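Local coordinates for FOP (Homo sapiens, PDB 2D68), which dimerises through its N-terminal LisH-containing domain and is required for attaching microtubules to the centrosome and for ciliation, at the interface of chains A and B. Residues are numbered along the deposited sequence; one frame, centred on the assembly and turned at random. Chains: chain A/B, FOP.

Contact 1: the interface of chains A and B. Residues chain A 6, 9, 40-41, 44-45; chain B 29, 33-37.
Polar contacts converge on one carboxylate. A:Glu44, on helix 35-45 of the LisH motif, sends its side chain out extended, CG anti to the backbone N (chi1 -159°), so that the carboxylate meets the first turn of the same helix in chain B. Carboxylate OE1 of A:Glu44 accepts from hydroxyl OG1 of B:Thr37 at 2.5 Å, on its anti lone pair. The backbone N of B:Thr37 reaches OE1 of A:Glu44 from above the carboxylate plane, at 2.8 Å. OE2 of A:Glu44 uses its syn lone pair for the backbone N of B:Phe36 at 3.1 Å. Receiving a carboxylate at the start of a helix, where the dipole is positive, would probably stabilise its charged form, though the like-charged B:Asp35 nearby might oppose this. OG1 of B:Thr37 lies beside its own backbone N (chi1 -54°), which lets hydroxyl and N-H point to the same oxygen.

Apolar contacts surround this grip. Methylene CG of A:Glu44 rests on methyl CD2 of B:Leu34 at 3.8 Å, and CD1 of B:Leu34 meets CG2 of A:Thr45 at 3.7 Å. On the other flank, CG1 of A:Val40 touches CB of B:Phe36 at 3.7 Å.

Within chain A, the backbone N of A:Leu9 bonds OD1 of A:Asn6, and A:Thr45 OG1 bonds the carbonyl O of A:Phe41. Together with its symmetry twin, this helix-to-helix cap helps hold the FOP homodimer together.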
loop_
_atom_site.group_PDB
_atom_site.type_symbol
_atom_site.label_atom_id
_atom_site.label_comp_id
_atom_site.label_asym_id
_atom_site.label_seq_id
_atom_site.Cartn_x
_atom_site.Cartn_y
_atom_site.Cartn_z
ATOM N N ASN A 6 -4.920 8.057 -15.859
ATOM C CA ASN A 6 -5.313 6.655 -15.756
ATOM C C ASN A 6 -6.803 6.511 -15.383
ATOM O O ASN A 6 -7.186 6.811 -14.257
ATOM C CB ASN A 6 -4.427 6.001 -14.692
ATOM C CG ASN A 6 -4.515 4.488 -14.681
ATOM O OD1 ASN A 6 -5.586 3.890 -14.881
ATOM N ND2 ASN A 6 -3.378 3.855 -14.417
ATOM N N LEU A 9 -7.747 3.988 -12.623
ATOM C CA LEU A 9 -7.317 4.629 -11.373
ATOM C C LEU A 9 -8.162 5.846 -10.973
ATOM O O LEU A 9 -8.459 6.048 -9.783
ATOM C CB LEU A 9 -5.836 5.013 -11.449
ATOM C CG LEU A 9 -5.234 5.612 -10.184
ATOM C CD1 LEU A 9 -5.242 4.639 -9.008
ATOM C CD2 LEU A 9 -3.826 6.050 -10.498
ATOM N N VAL A 40 7.594 10.301 -8.514
ATOM C CA VAL A 40 6.945 9.694 -9.672
ATOM C C VAL A 40 5.481 9.316 -9.395
ATOM O O VAL A 40 4.625 9.457 -10.268
ATOM C CB VAL A 40 7.738 8.482 -10.184
ATOM C CG1 VAL A 40 7.037 7.843 -11.352
ATOM C CG2 VAL A 40 9.157 8.910 -10.604
ATOM N N PHE A 41 5.209 8.862 -8.176
ATOM C CA PHE A 41 3.861 8.465 -7.770
ATOM C C PHE A 41 2.856 9.598 -7.952
ATOM O O PHE A 41 1.778 9.389 -8.505
ATOM C CB PHE A 41 3.895 8.002 -6.310
ATOM C CG PHE A 41 2.559 7.598 -5.749
ATOM C CD1 PHE A 41 2.055 6.315 -5.947
ATOM C CD2 PHE A 41 1.835 8.498 -4.964
ATOM C CE1 PHE A 41 0.808 5.944 -5.389
ATOM C CE2 PHE A 41 0.599 8.144 -4.423
ATOM C CZ PHE A 41 0.097 6.868 -4.628
ATOM N N GLU A 44 2.162 10.220 -11.688
ATOM C CA GLU A 44 1.674 9.048 -12.408
ATOM C C GLU A 44 0.232 8.755 -11.996
ATOM O O GLU A 44 -0.547 8.202 -12.792
ATOM C CB GLU A 44 2.585 7.819 -12.224
ATOM C CG GLU A 44 2.406 6.752 -13.323
ATOM C CD GLU A 44 3.426 5.637 -13.277
ATOM O OE1 GLU A 44 3.894 5.285 -12.172
ATOM O OE2 GLU A 44 3.756 5.095 -14.353
ATOM N N THR A 45 -0.121 9.131 -10.766
ATOM C CA THR A 45 -1.481 8.899 -10.241
ATOM C C THR A 45 -2.410 10.114 -10.327
ATOM O O THR A 45 -3.600 10.022 -9.989
ATOM C CB THR A 45 -1.449 8.478 -8.761
ATOM O OG1 THR A 45 -0.885 9.548 -7.987
ATOM C CG2 THR A 45 -0.620 7.206 -8.558
ATOM N N LEU B 29 0.650 -0.878 -7.074
ATOM C CA LEU B 29 1.329 -0.200 -8.185
ATOM C C LEU B 29 1.199 -1.012 -9.462
ATOM O O LEU B 29 0.910 -0.468 -10.544
ATOM C CB LEU B 29 2.806 0.064 -7.845
ATOM C CG LEU B 29 3.071 0.927 -6.614
ATOM C CD1 LEU B 29 4.604 0.952 -6.353
ATOM C CD2 LEU B 29 2.544 2.344 -6.795
ATOM N N ASN B 33 -0.912 -0.336 -13.257
ATOM C CA ASN B 33 0.128 -0.082 -14.271
ATOM C C ASN B 33 0.933 1.179 -13.991
ATOM O O ASN B 33 1.247 1.957 -14.909
ATOM C CB ASN B 33 -0.497 -0.029 -15.661
ATOM C CG ASN B 33 -1.220 -1.312 -16.009
ATOM O OD1 ASN B 33 -2.420 -1.301 -16.264
ATOM N ND2 ASN B 33 -0.508 -2.417 -15.991
ATOM N N LEU B 34 1.279 1.376 -12.716
ATOM C CA LEU B 34 2.083 2.530 -12.313
ATOM C C LEU B 34 3.549 2.124 -12.484
ATOM O O LEU B 34 4.305 1.945 -11.512
ATOM C CB LEU B 34 1.726 2.942 -10.886
ATOM C CG LEU B 34 0.250 3.332 -10.713
ATOM C CD1 LEU B 34 -0.098 3.597 -9.270
ATOM C CD2 LEU B 34 -0.139 4.543 -11.557
ATOM N N ASP B 35 3.926 1.953 -13.750
ATOM C CA ASP B 35 5.159 1.273 -14.106
ATOM C C ASP B 35 6.404 2.115 -13.811
ATOM O O ASP B 35 7.445 1.575 -13.423
ATOM C CB ASP B 35 5.091 0.794 -15.566
ATOM C CG ASP B 35 3.947 -0.188 -15.796
ATOM O OD1 ASP B 35 3.766 -1.095 -14.967
ATOM O OD2 ASP B 35 3.231 -0.042 -16.803
ATOM N N PHE B 36 6.299 3.433 -13.982
ATOM C CA PHE B 36 7.431 4.292 -13.656
ATOM C C PHE B 36 7.616 4.392 -12.143
ATOM O O PHE B 36 8.747 4.373 -11.643
ATOM C CB PHE B 36 7.291 5.650 -14.330
ATOM C CG PHE B 36 7.301 5.567 -15.837
ATOM C CD1 PHE B 36 8.455 5.178 -16.510
ATOM C CD2 PHE B 36 6.162 5.866 -16.573
ATOM C CE1 PHE B 36 8.471 5.088 -17.910
ATOM C CE2 PHE B 36 6.168 5.784 -17.978
ATOM C CZ PHE B 36 7.316 5.391 -18.639
ATOM N N THR B 37 6.497 4.467 -11.410
ATOM C CA THR B 37 6.597 4.401 -9.961
ATOM C C THR B 37 7.268 3.108 -9.502
ATOM O O THR B 37 8.155 3.146 -8.651
ATOM C CB THR B 37 5.218 4.545 -9.290
ATOM O OG1 THR B 37 4.583 5.744 -9.761
ATOM C CG2 THR B 37 5.383 4.667 -7.806
#

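Contact 2: the interface of chains A and B. Residues chain A 12, 17-18, 20-21, 24-25, 61, 75, 78; chain B 28, 73, 75-76, 79.
B:Ile79, on helix 74-80, is the side chain to follow into chain A's helix 16-31. CB of B:Ile79 rests 3.9 Å from CG2 of A:Val21. Because CG1 stands beside the backbone N (chi1 -70°), it too runs along that valine methyl, the two side chains sliding past each other in opposite directions, and it comes near CD1 of A:Leu24. The branch methyl CG2, anti to the backbone N, turns instead toward CD1 of A:Leu20. At the tip, CD1 of B:Ile79 meets CD1 of A:Leu24 end to end at 3.5 Å, a tight fit for two methyls.

A:Val21 divides its methyls: CG2 serves the isoleucine, whereas CG1 packs on CD1 of B:Phe28 at 3.7 Å and on CB of B:Leu75. The B:Phe28 ring is covered on one face by CG2 of A:Val25 and met at its edge, in plane, by CE2 of A:Phe12. CE1 of A:Phe12 meets CD of B:Pro73 tip to tip at 3.7 Å. CD1 of B:Leu76 presses on CB of A:Asp17 at 3.5 Å.

This is an apolar helix-helix seam of the dimer, with a water bridge at its margin: the water sits 2.6 Å from carboxylate OD1 of A:Asp17 and 2.9 Å from the backbone O of B:Ile79.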
loop_
_atom_site.group_PDB
_atom_site.type_symbol
_atom_site.label_atom_id
_atom_site.label_comp_id
_atom_site.label_asym_id
_atom_site.label_seq_id
_atom_site.Cartn_x
_atom_site.Cartn_y
_atom_site.Cartn_z
ATOM N N PHE A 12 -11.304 4.600 -9.485
ATOM C CA PHE A 12 -10.932 4.038 -8.186
ATOM C C PHE A 12 -10.761 5.113 -7.122
ATOM O O PHE A 12 -11.249 4.977 -5.991
ATOM C CB PHE A 12 -9.635 3.243 -8.345
ATOM C CG PHE A 12 -9.124 2.604 -7.077
ATOM C CD1 PHE A 12 -9.638 1.388 -6.637
ATOM C CD2 PHE A 12 -8.085 3.190 -6.360
ATOM C CE1 PHE A 12 -9.147 0.771 -5.489
ATOM C CE2 PHE A 12 -7.586 2.571 -5.213
ATOM C CZ PHE A 12 -8.126 1.366 -4.776
ATOM N N ASP A 17 -13.490 3.722 -0.588
ATOM C CA ASP A 17 -12.428 2.771 -0.228
ATOM C C ASP A 17 -11.175 3.021 -1.063
ATOM O O ASP A 17 -10.052 2.898 -0.561
ATOM C CB ASP A 17 -12.910 1.331 -0.374
ATOM C CG ASP A 17 -13.806 0.891 0.754
ATOM O OD1 ASP A 17 -13.945 1.622 1.754
ATOM O OD2 ASP A 17 -14.361 -0.216 0.639
ATOM N N GLY A 18 -11.362 3.421 -2.319
ATOM C CA GLY A 18 -10.222 3.698 -3.205
ATOM C C GLY A 18 -9.335 4.828 -2.709
ATOM O O GLY A 18 -8.093 4.719 -2.705
ATOM N N LEU A 20 -9.092 5.788 0.378
ATOM C CA LEU A 20 -8.405 5.293 1.584
ATOM C C LEU A 20 -7.178 4.448 1.204
ATOM O O LEU A 20 -6.079 4.616 1.783
ATOM C CB LEU A 20 -9.351 4.472 2.459
ATOM C CG LEU A 20 -10.428 5.283 3.160
ATOM C CD1 LEU A 20 -11.382 4.288 3.771
ATOM C CD2 LEU A 20 -9.852 6.194 4.234
ATOM N N VAL A 21 -7.359 3.556 0.228
ATOM C CA VAL A 21 -6.245 2.699 -0.220
ATOM C C VAL A 21 -5.086 3.553 -0.736
ATOM O O VAL A 21 -3.933 3.370 -0.323
ATOM C CB VAL A 21 -6.689 1.689 -1.299
ATOM C CG1 VAL A 21 -5.484 1.016 -1.926
ATOM C CG2 VAL A 21 -7.672 0.649 -0.681
ATOM N N LEU A 24 -3.291 5.326 2.036
ATOM C CA LEU A 24 -2.436 4.378 2.763
ATOM C C LEU A 24 -1.124 4.078 2.034
ATOM O O LEU A 24 -0.080 3.990 2.662
ATOM C CB LEU A 24 -3.190 3.085 3.043
ATOM C CG LEU A 24 -4.124 3.201 4.243
ATOM C CD1 LEU A 24 -5.166 2.125 4.203
ATOM C CD2 LEU A 24 -3.312 3.124 5.538
ATOM N N VAL A 25 -1.182 3.931 0.710
ATOM C CA VAL A 25 0.031 3.714 -0.093
ATOM C C VAL A 25 0.953 4.934 0.018
ATOM O O VAL A 25 2.143 4.791 0.323
ATOM C CB VAL A 25 -0.346 3.384 -1.554
ATOM C CG1 VAL A 25 0.877 3.444 -2.459
ATOM C CG2 VAL A 25 -0.977 1.991 -1.606
ATOM N N LEU A 61 -9.666 5.277 9.688
ATOM C CA LEU A 61 -9.443 3.840 9.770
ATOM C C LEU A 61 -9.677 3.293 11.165
ATOM O O LEU A 61 -9.450 2.111 11.415
ATOM C CB LEU A 61 -8.019 3.512 9.347
ATOM C CG LEU A 61 -7.726 3.799 7.872
ATOM C CD1 LEU A 61 -6.252 3.708 7.626
ATOM C CD2 LEU A 61 -8.492 2.824 6.976
ATOM N N LEU A 75 -0.510 1.177 7.415
ATOM C CA LEU A 75 -0.824 -0.121 6.832
ATOM C C LEU A 75 -0.348 -1.272 7.710
ATOM O O LEU A 75 -0.927 -2.355 7.674
ATOM C CB LEU A 75 -0.236 -0.222 5.421
ATOM C CG LEU A 75 -0.945 -1.019 4.331
ATOM C CD1 LEU A 75 -2.444 -0.730 4.245
ATOM C CD2 LEU A 75 -0.292 -0.637 3.018
ATOM N N VAL A 78 -3.082 -2.167 10.239
ATOM C CA VAL A 78 -4.128 -2.932 9.559
ATOM C C VAL A 78 -3.730 -4.402 9.399
ATOM O O VAL A 78 -4.477 -5.310 9.755
ATOM C CB VAL A 78 -4.461 -2.308 8.189
ATOM C CG1 VAL A 78 -5.396 -3.221 7.393
ATOM C CG2 VAL A 78 -5.065 -0.892 8.377
ATOM N N PHE B 28 -0.459 -2.980 -5.534
ATOM C CA PHE B 28 -1.274 -1.843 -5.908
ATOM C C PHE B 28 -0.660 -1.113 -7.118
ATOM O O PHE B 28 -1.361 -0.790 -8.077
ATOM C CB PHE B 28 -1.432 -0.895 -4.707
ATOM C CG PHE B 28 -2.050 0.417 -5.070
ATOM C CD1 PHE B 28 -3.420 0.606 -4.993
ATOM C CD2 PHE B 28 -1.256 1.492 -5.483
ATOM C CE1 PHE B 28 -3.984 1.830 -5.361
ATOM C CE2 PHE B 28 -1.823 2.709 -5.837
ATOM C CZ PHE B 28 -3.188 2.873 -5.773
ATOM N N PRO B 73 -7.298 -3.829 -6.748
ATOM C CA PRO B 73 -6.047 -4.267 -6.130
ATOM C C PRO B 73 -6.392 -5.014 -4.843
ATOM O O PRO B 73 -7.491 -4.845 -4.296
ATOM C CB PRO B 73 -5.314 -2.947 -5.821
ATOM C CG PRO B 73 -6.468 -1.969 -5.603
ATOM C CD PRO B 73 -7.491 -2.377 -6.652
ATOM N N LEU B 75 -5.346 -4.602 -1.865
ATOM C CA LEU B 75 -5.569 -3.663 -0.753
ATOM C C LEU B 75 -6.999 -3.153 -0.706
ATOM O O LEU B 75 -7.502 -2.784 0.351
ATOM C CB LEU B 75 -4.602 -2.479 -0.832
ATOM C CG LEU B 75 -3.227 -2.706 -0.221
ATOM C CD1 LEU B 75 -2.285 -1.544 -0.527
ATOM C CD2 LEU B 75 -3.332 -2.931 1.304
ATOM N N LEU B 76 -7.676 -3.119 -1.858
ATOM C CA LEU B 76 -9.094 -2.742 -1.820
ATOM C C LEU B 76 -9.898 -3.721 -0.950
ATOM O O LEU B 76 -10.759 -3.306 -0.151
ATOM C CB LEU B 76 -9.674 -2.663 -3.232
ATOM C CG LEU B 76 -11.157 -2.266 -3.212
ATOM C CD1 LEU B 76 -11.384 -0.923 -2.591
ATOM C CD2 LEU B 76 -11.724 -2.315 -4.627
ATOM N N ILE B 79 -9.054 -3.280 2.730
ATOM C CA ILE B 79 -9.681 -2.115 3.336
ATOM C C ILE B 79 -11.216 -2.254 3.463
ATOM O O ILE B 79 -11.799 -1.802 4.454
ATOM C CB ILE B 79 -9.228 -0.813 2.640
ATOM C CG1 ILE B 79 -7.748 -0.527 2.953
ATOM C CG2 ILE B 79 -10.110 0.361 3.034
ATOM C CD1 ILE B 79 -7.379 -0.561 4.440
HETATM O O HOH W 1 -13.627 0.457 4.056
#

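Contact 3: the interface of chains A and B. Residues chain A 6, 8-9, 12, 22, 41; chain B 28, 32.
At the apolar centre the ring of B:Phe32, from the loop after helix 16-31, forms an aromatic wedge of the homodimer interface, packed against helix 7-13 of chain A. CZ of B:Phe32 stands over one face of the A:Phe12 ring, toward the rim, 3.4 Å from CG of A:Phe12. The two side chains cross at about a right angle while the ring planes are inclined, the tip leaning onto the face. Methyl CD1 of A:Leu9 caps a face of B:Phe32 itself, lying over the middle 3.8 Å from the centroid in a CH-pi contact. A:Leu9 reaches there with CG anti to its backbone N (chi1 -176°). Within chain B, CD2 of B:Phe32 covers a face of the B:Phe28 ring, and CE2 of B:Phe28 comes 4.2 Å from CE1 of A:Phe41.

An alanine in place of B:Phe32 would remove the ring and would probably cost A:Phe12 its face contact and A:Leu9 its CH-pi partner, loosening this part of the dimer.

Toward the polar rim, hydroxyl OG of A:Ser8 lies 3.5 Å from CE1 of B:Phe32. Beyond it, amide ND2 of A:Asn6 donates to the backbone O of B:Phe32 at 2.8 Å, in the carbonyl plane but bent, with 124° at the hydrogen.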
loop_
_atom_site.group_PDB
_atom_site.type_symbol
_atom_site.label_atom_id
_atom_site.label_comp_id
_atom_site.label_asym_id
_atom_site.label_seq_id
_atom_site.Cartn_x
_atom_site.Cartn_y
_atom_site.Cartn_z
ATOM N N ASN A 6 -4.920 8.057 -15.859
ATOM C CA ASN A 6 -5.313 6.655 -15.756
ATOM C C ASN A 6 -6.803 6.511 -15.383
ATOM O O ASN A 6 -7.186 6.811 -14.257
ATOM C CB ASN A 6 -4.427 6.001 -14.692
ATOM C CG ASN A 6 -4.515 4.488 -14.681
ATOM O OD1 ASN A 6 -5.586 3.890 -14.881
ATOM N ND2 ASN A 6 -3.378 3.855 -14.417
ATOM N N SER A 8 -8.991 3.783 -15.090
ATOM C CA SER A 8 -9.270 2.772 -14.076
ATOM C C SER A 8 -8.910 3.347 -12.710
ATOM O O SER A 8 -9.691 3.232 -11.759
ATOM C CB SER A 8 -8.476 1.489 -14.352
ATOM O OG SER A 8 -8.698 0.495 -13.352
ATOM N N LEU A 9 -7.747 3.988 -12.623
ATOM C CA LEU A 9 -7.317 4.629 -11.373
ATOM C C LEU A 9 -8.162 5.846 -10.973
ATOM O O LEU A 9 -8.459 6.048 -9.783
ATOM C CB LEU A 9 -5.836 5.013 -11.449
ATOM C CG LEU A 9 -5.234 5.612 -10.184
ATOM C CD1 LEU A 9 -5.242 4.639 -9.008
ATOM C CD2 LEU A 9 -3.826 6.050 -10.498
ATOM N N PHE A 12 -11.304 4.600 -9.485
ATOM C CA PHE A 12 -10.932 4.038 -8.186
ATOM C C PHE A 12 -10.761 5.113 -7.122
ATOM O O PHE A 12 -11.249 4.977 -5.991
ATOM C CB PHE A 12 -9.635 3.243 -8.345
ATOM C CG PHE A 12 -9.124 2.604 -7.077
ATOM C CD1 PHE A 12 -9.638 1.388 -6.637
ATOM C CD2 PHE A 12 -8.085 3.190 -6.360
ATOM C CE1 PHE A 12 -9.147 0.771 -5.489
ATOM C CE2 PHE A 12 -7.586 2.571 -5.213
ATOM C CZ PHE A 12 -8.126 1.366 -4.776
ATOM N N ALA A 22 -5.377 4.500 -1.626
ATOM C CA ALA A 22 -4.309 5.330 -2.196
ATOM C C ALA A 22 -3.618 6.157 -1.106
ATOM O O ALA A 22 -2.382 6.303 -1.124
ATOM C CB ALA A 22 -4.851 6.238 -3.299
ATOM N N PHE A 41 5.209 8.862 -8.176
ATOM C CA PHE A 41 3.861 8.465 -7.770
ATOM C C PHE A 41 2.856 9.598 -7.952
ATOM O O PHE A 41 1.778 9.389 -8.505
ATOM C CB PHE A 41 3.895 8.002 -6.310
ATOM C CG PHE A 41 2.559 7.598 -5.749
ATOM C CD1 PHE A 41 2.055 6.315 -5.947
ATOM C CD2 PHE A 41 1.835 8.498 -4.964
ATOM C CE1 PHE A 41 0.808 5.944 -5.389
ATOM C CE2 PHE A 41 0.599 8.144 -4.423
ATOM C CZ PHE A 41 0.097 6.868 -4.628
ATOM N N PHE B 28 -0.459 -2.980 -5.534
ATOM C CA PHE B 28 -1.274 -1.843 -5.908
ATOM C C PHE B 28 -0.660 -1.113 -7.118
ATOM O O PHE B 28 -1.361 -0.790 -8.077
ATOM C CB PHE B 28 -1.432 -0.895 -4.707
ATOM C CG PHE B 28 -2.050 0.417 -5.070
ATOM C CD1 PHE B 28 -3.420 0.606 -4.993
ATOM C CD2 PHE B 28 -1.256 1.492 -5.483
ATOM C CE1 PHE B 28 -3.984 1.830 -5.361
ATOM C CE2 PHE B 28 -1.823 2.709 -5.837
ATOM C CZ PHE B 28 -3.188 2.873 -5.773
ATOM N N PHE B 32 -2.473 -1.013 -11.136
ATOM C CA PHE B 32 -2.840 0.191 -11.882
ATOM C C PHE B 32 -1.796 0.597 -12.920
ATOM O O PHE B 32 -1.818 1.724 -13.431
ATOM C CB PHE B 32 -3.186 1.332 -10.933
ATOM C CG PHE B 32 -4.505 1.146 -10.258
ATOM C CD1 PHE B 32 -5.683 1.181 -11.006
ATOM C CD2 PHE B 32 -4.578 0.894 -8.885
ATOM C CE1 PHE B 32 -6.917 0.973 -10.409
ATOM C CE2 PHE B 32 -5.823 0.698 -8.269
ATOM C CZ PHE B 32 -6.989 0.759 -9.033
#

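Contact 3 sits between the other two: its C-alpha centre is about 7 Å from that of contact 1 and about 11 Å from that of contact 2, while contacts 1 and 2 lie about 15 Å apart. A:Asn6, A:Leu9 and A:Phe41 belong to both contacts 1 and 3; A:Phe12 and B:Phe28 join contacts 3 and 2. Helix 7-13 of chain A takes part in all three, so a polar helix-start grip, an aromatic wedge and an apolar seam form one continuous surface. Twofold symmetry repeats it with the chains exchanged, as expected for the homodimer this domain forms.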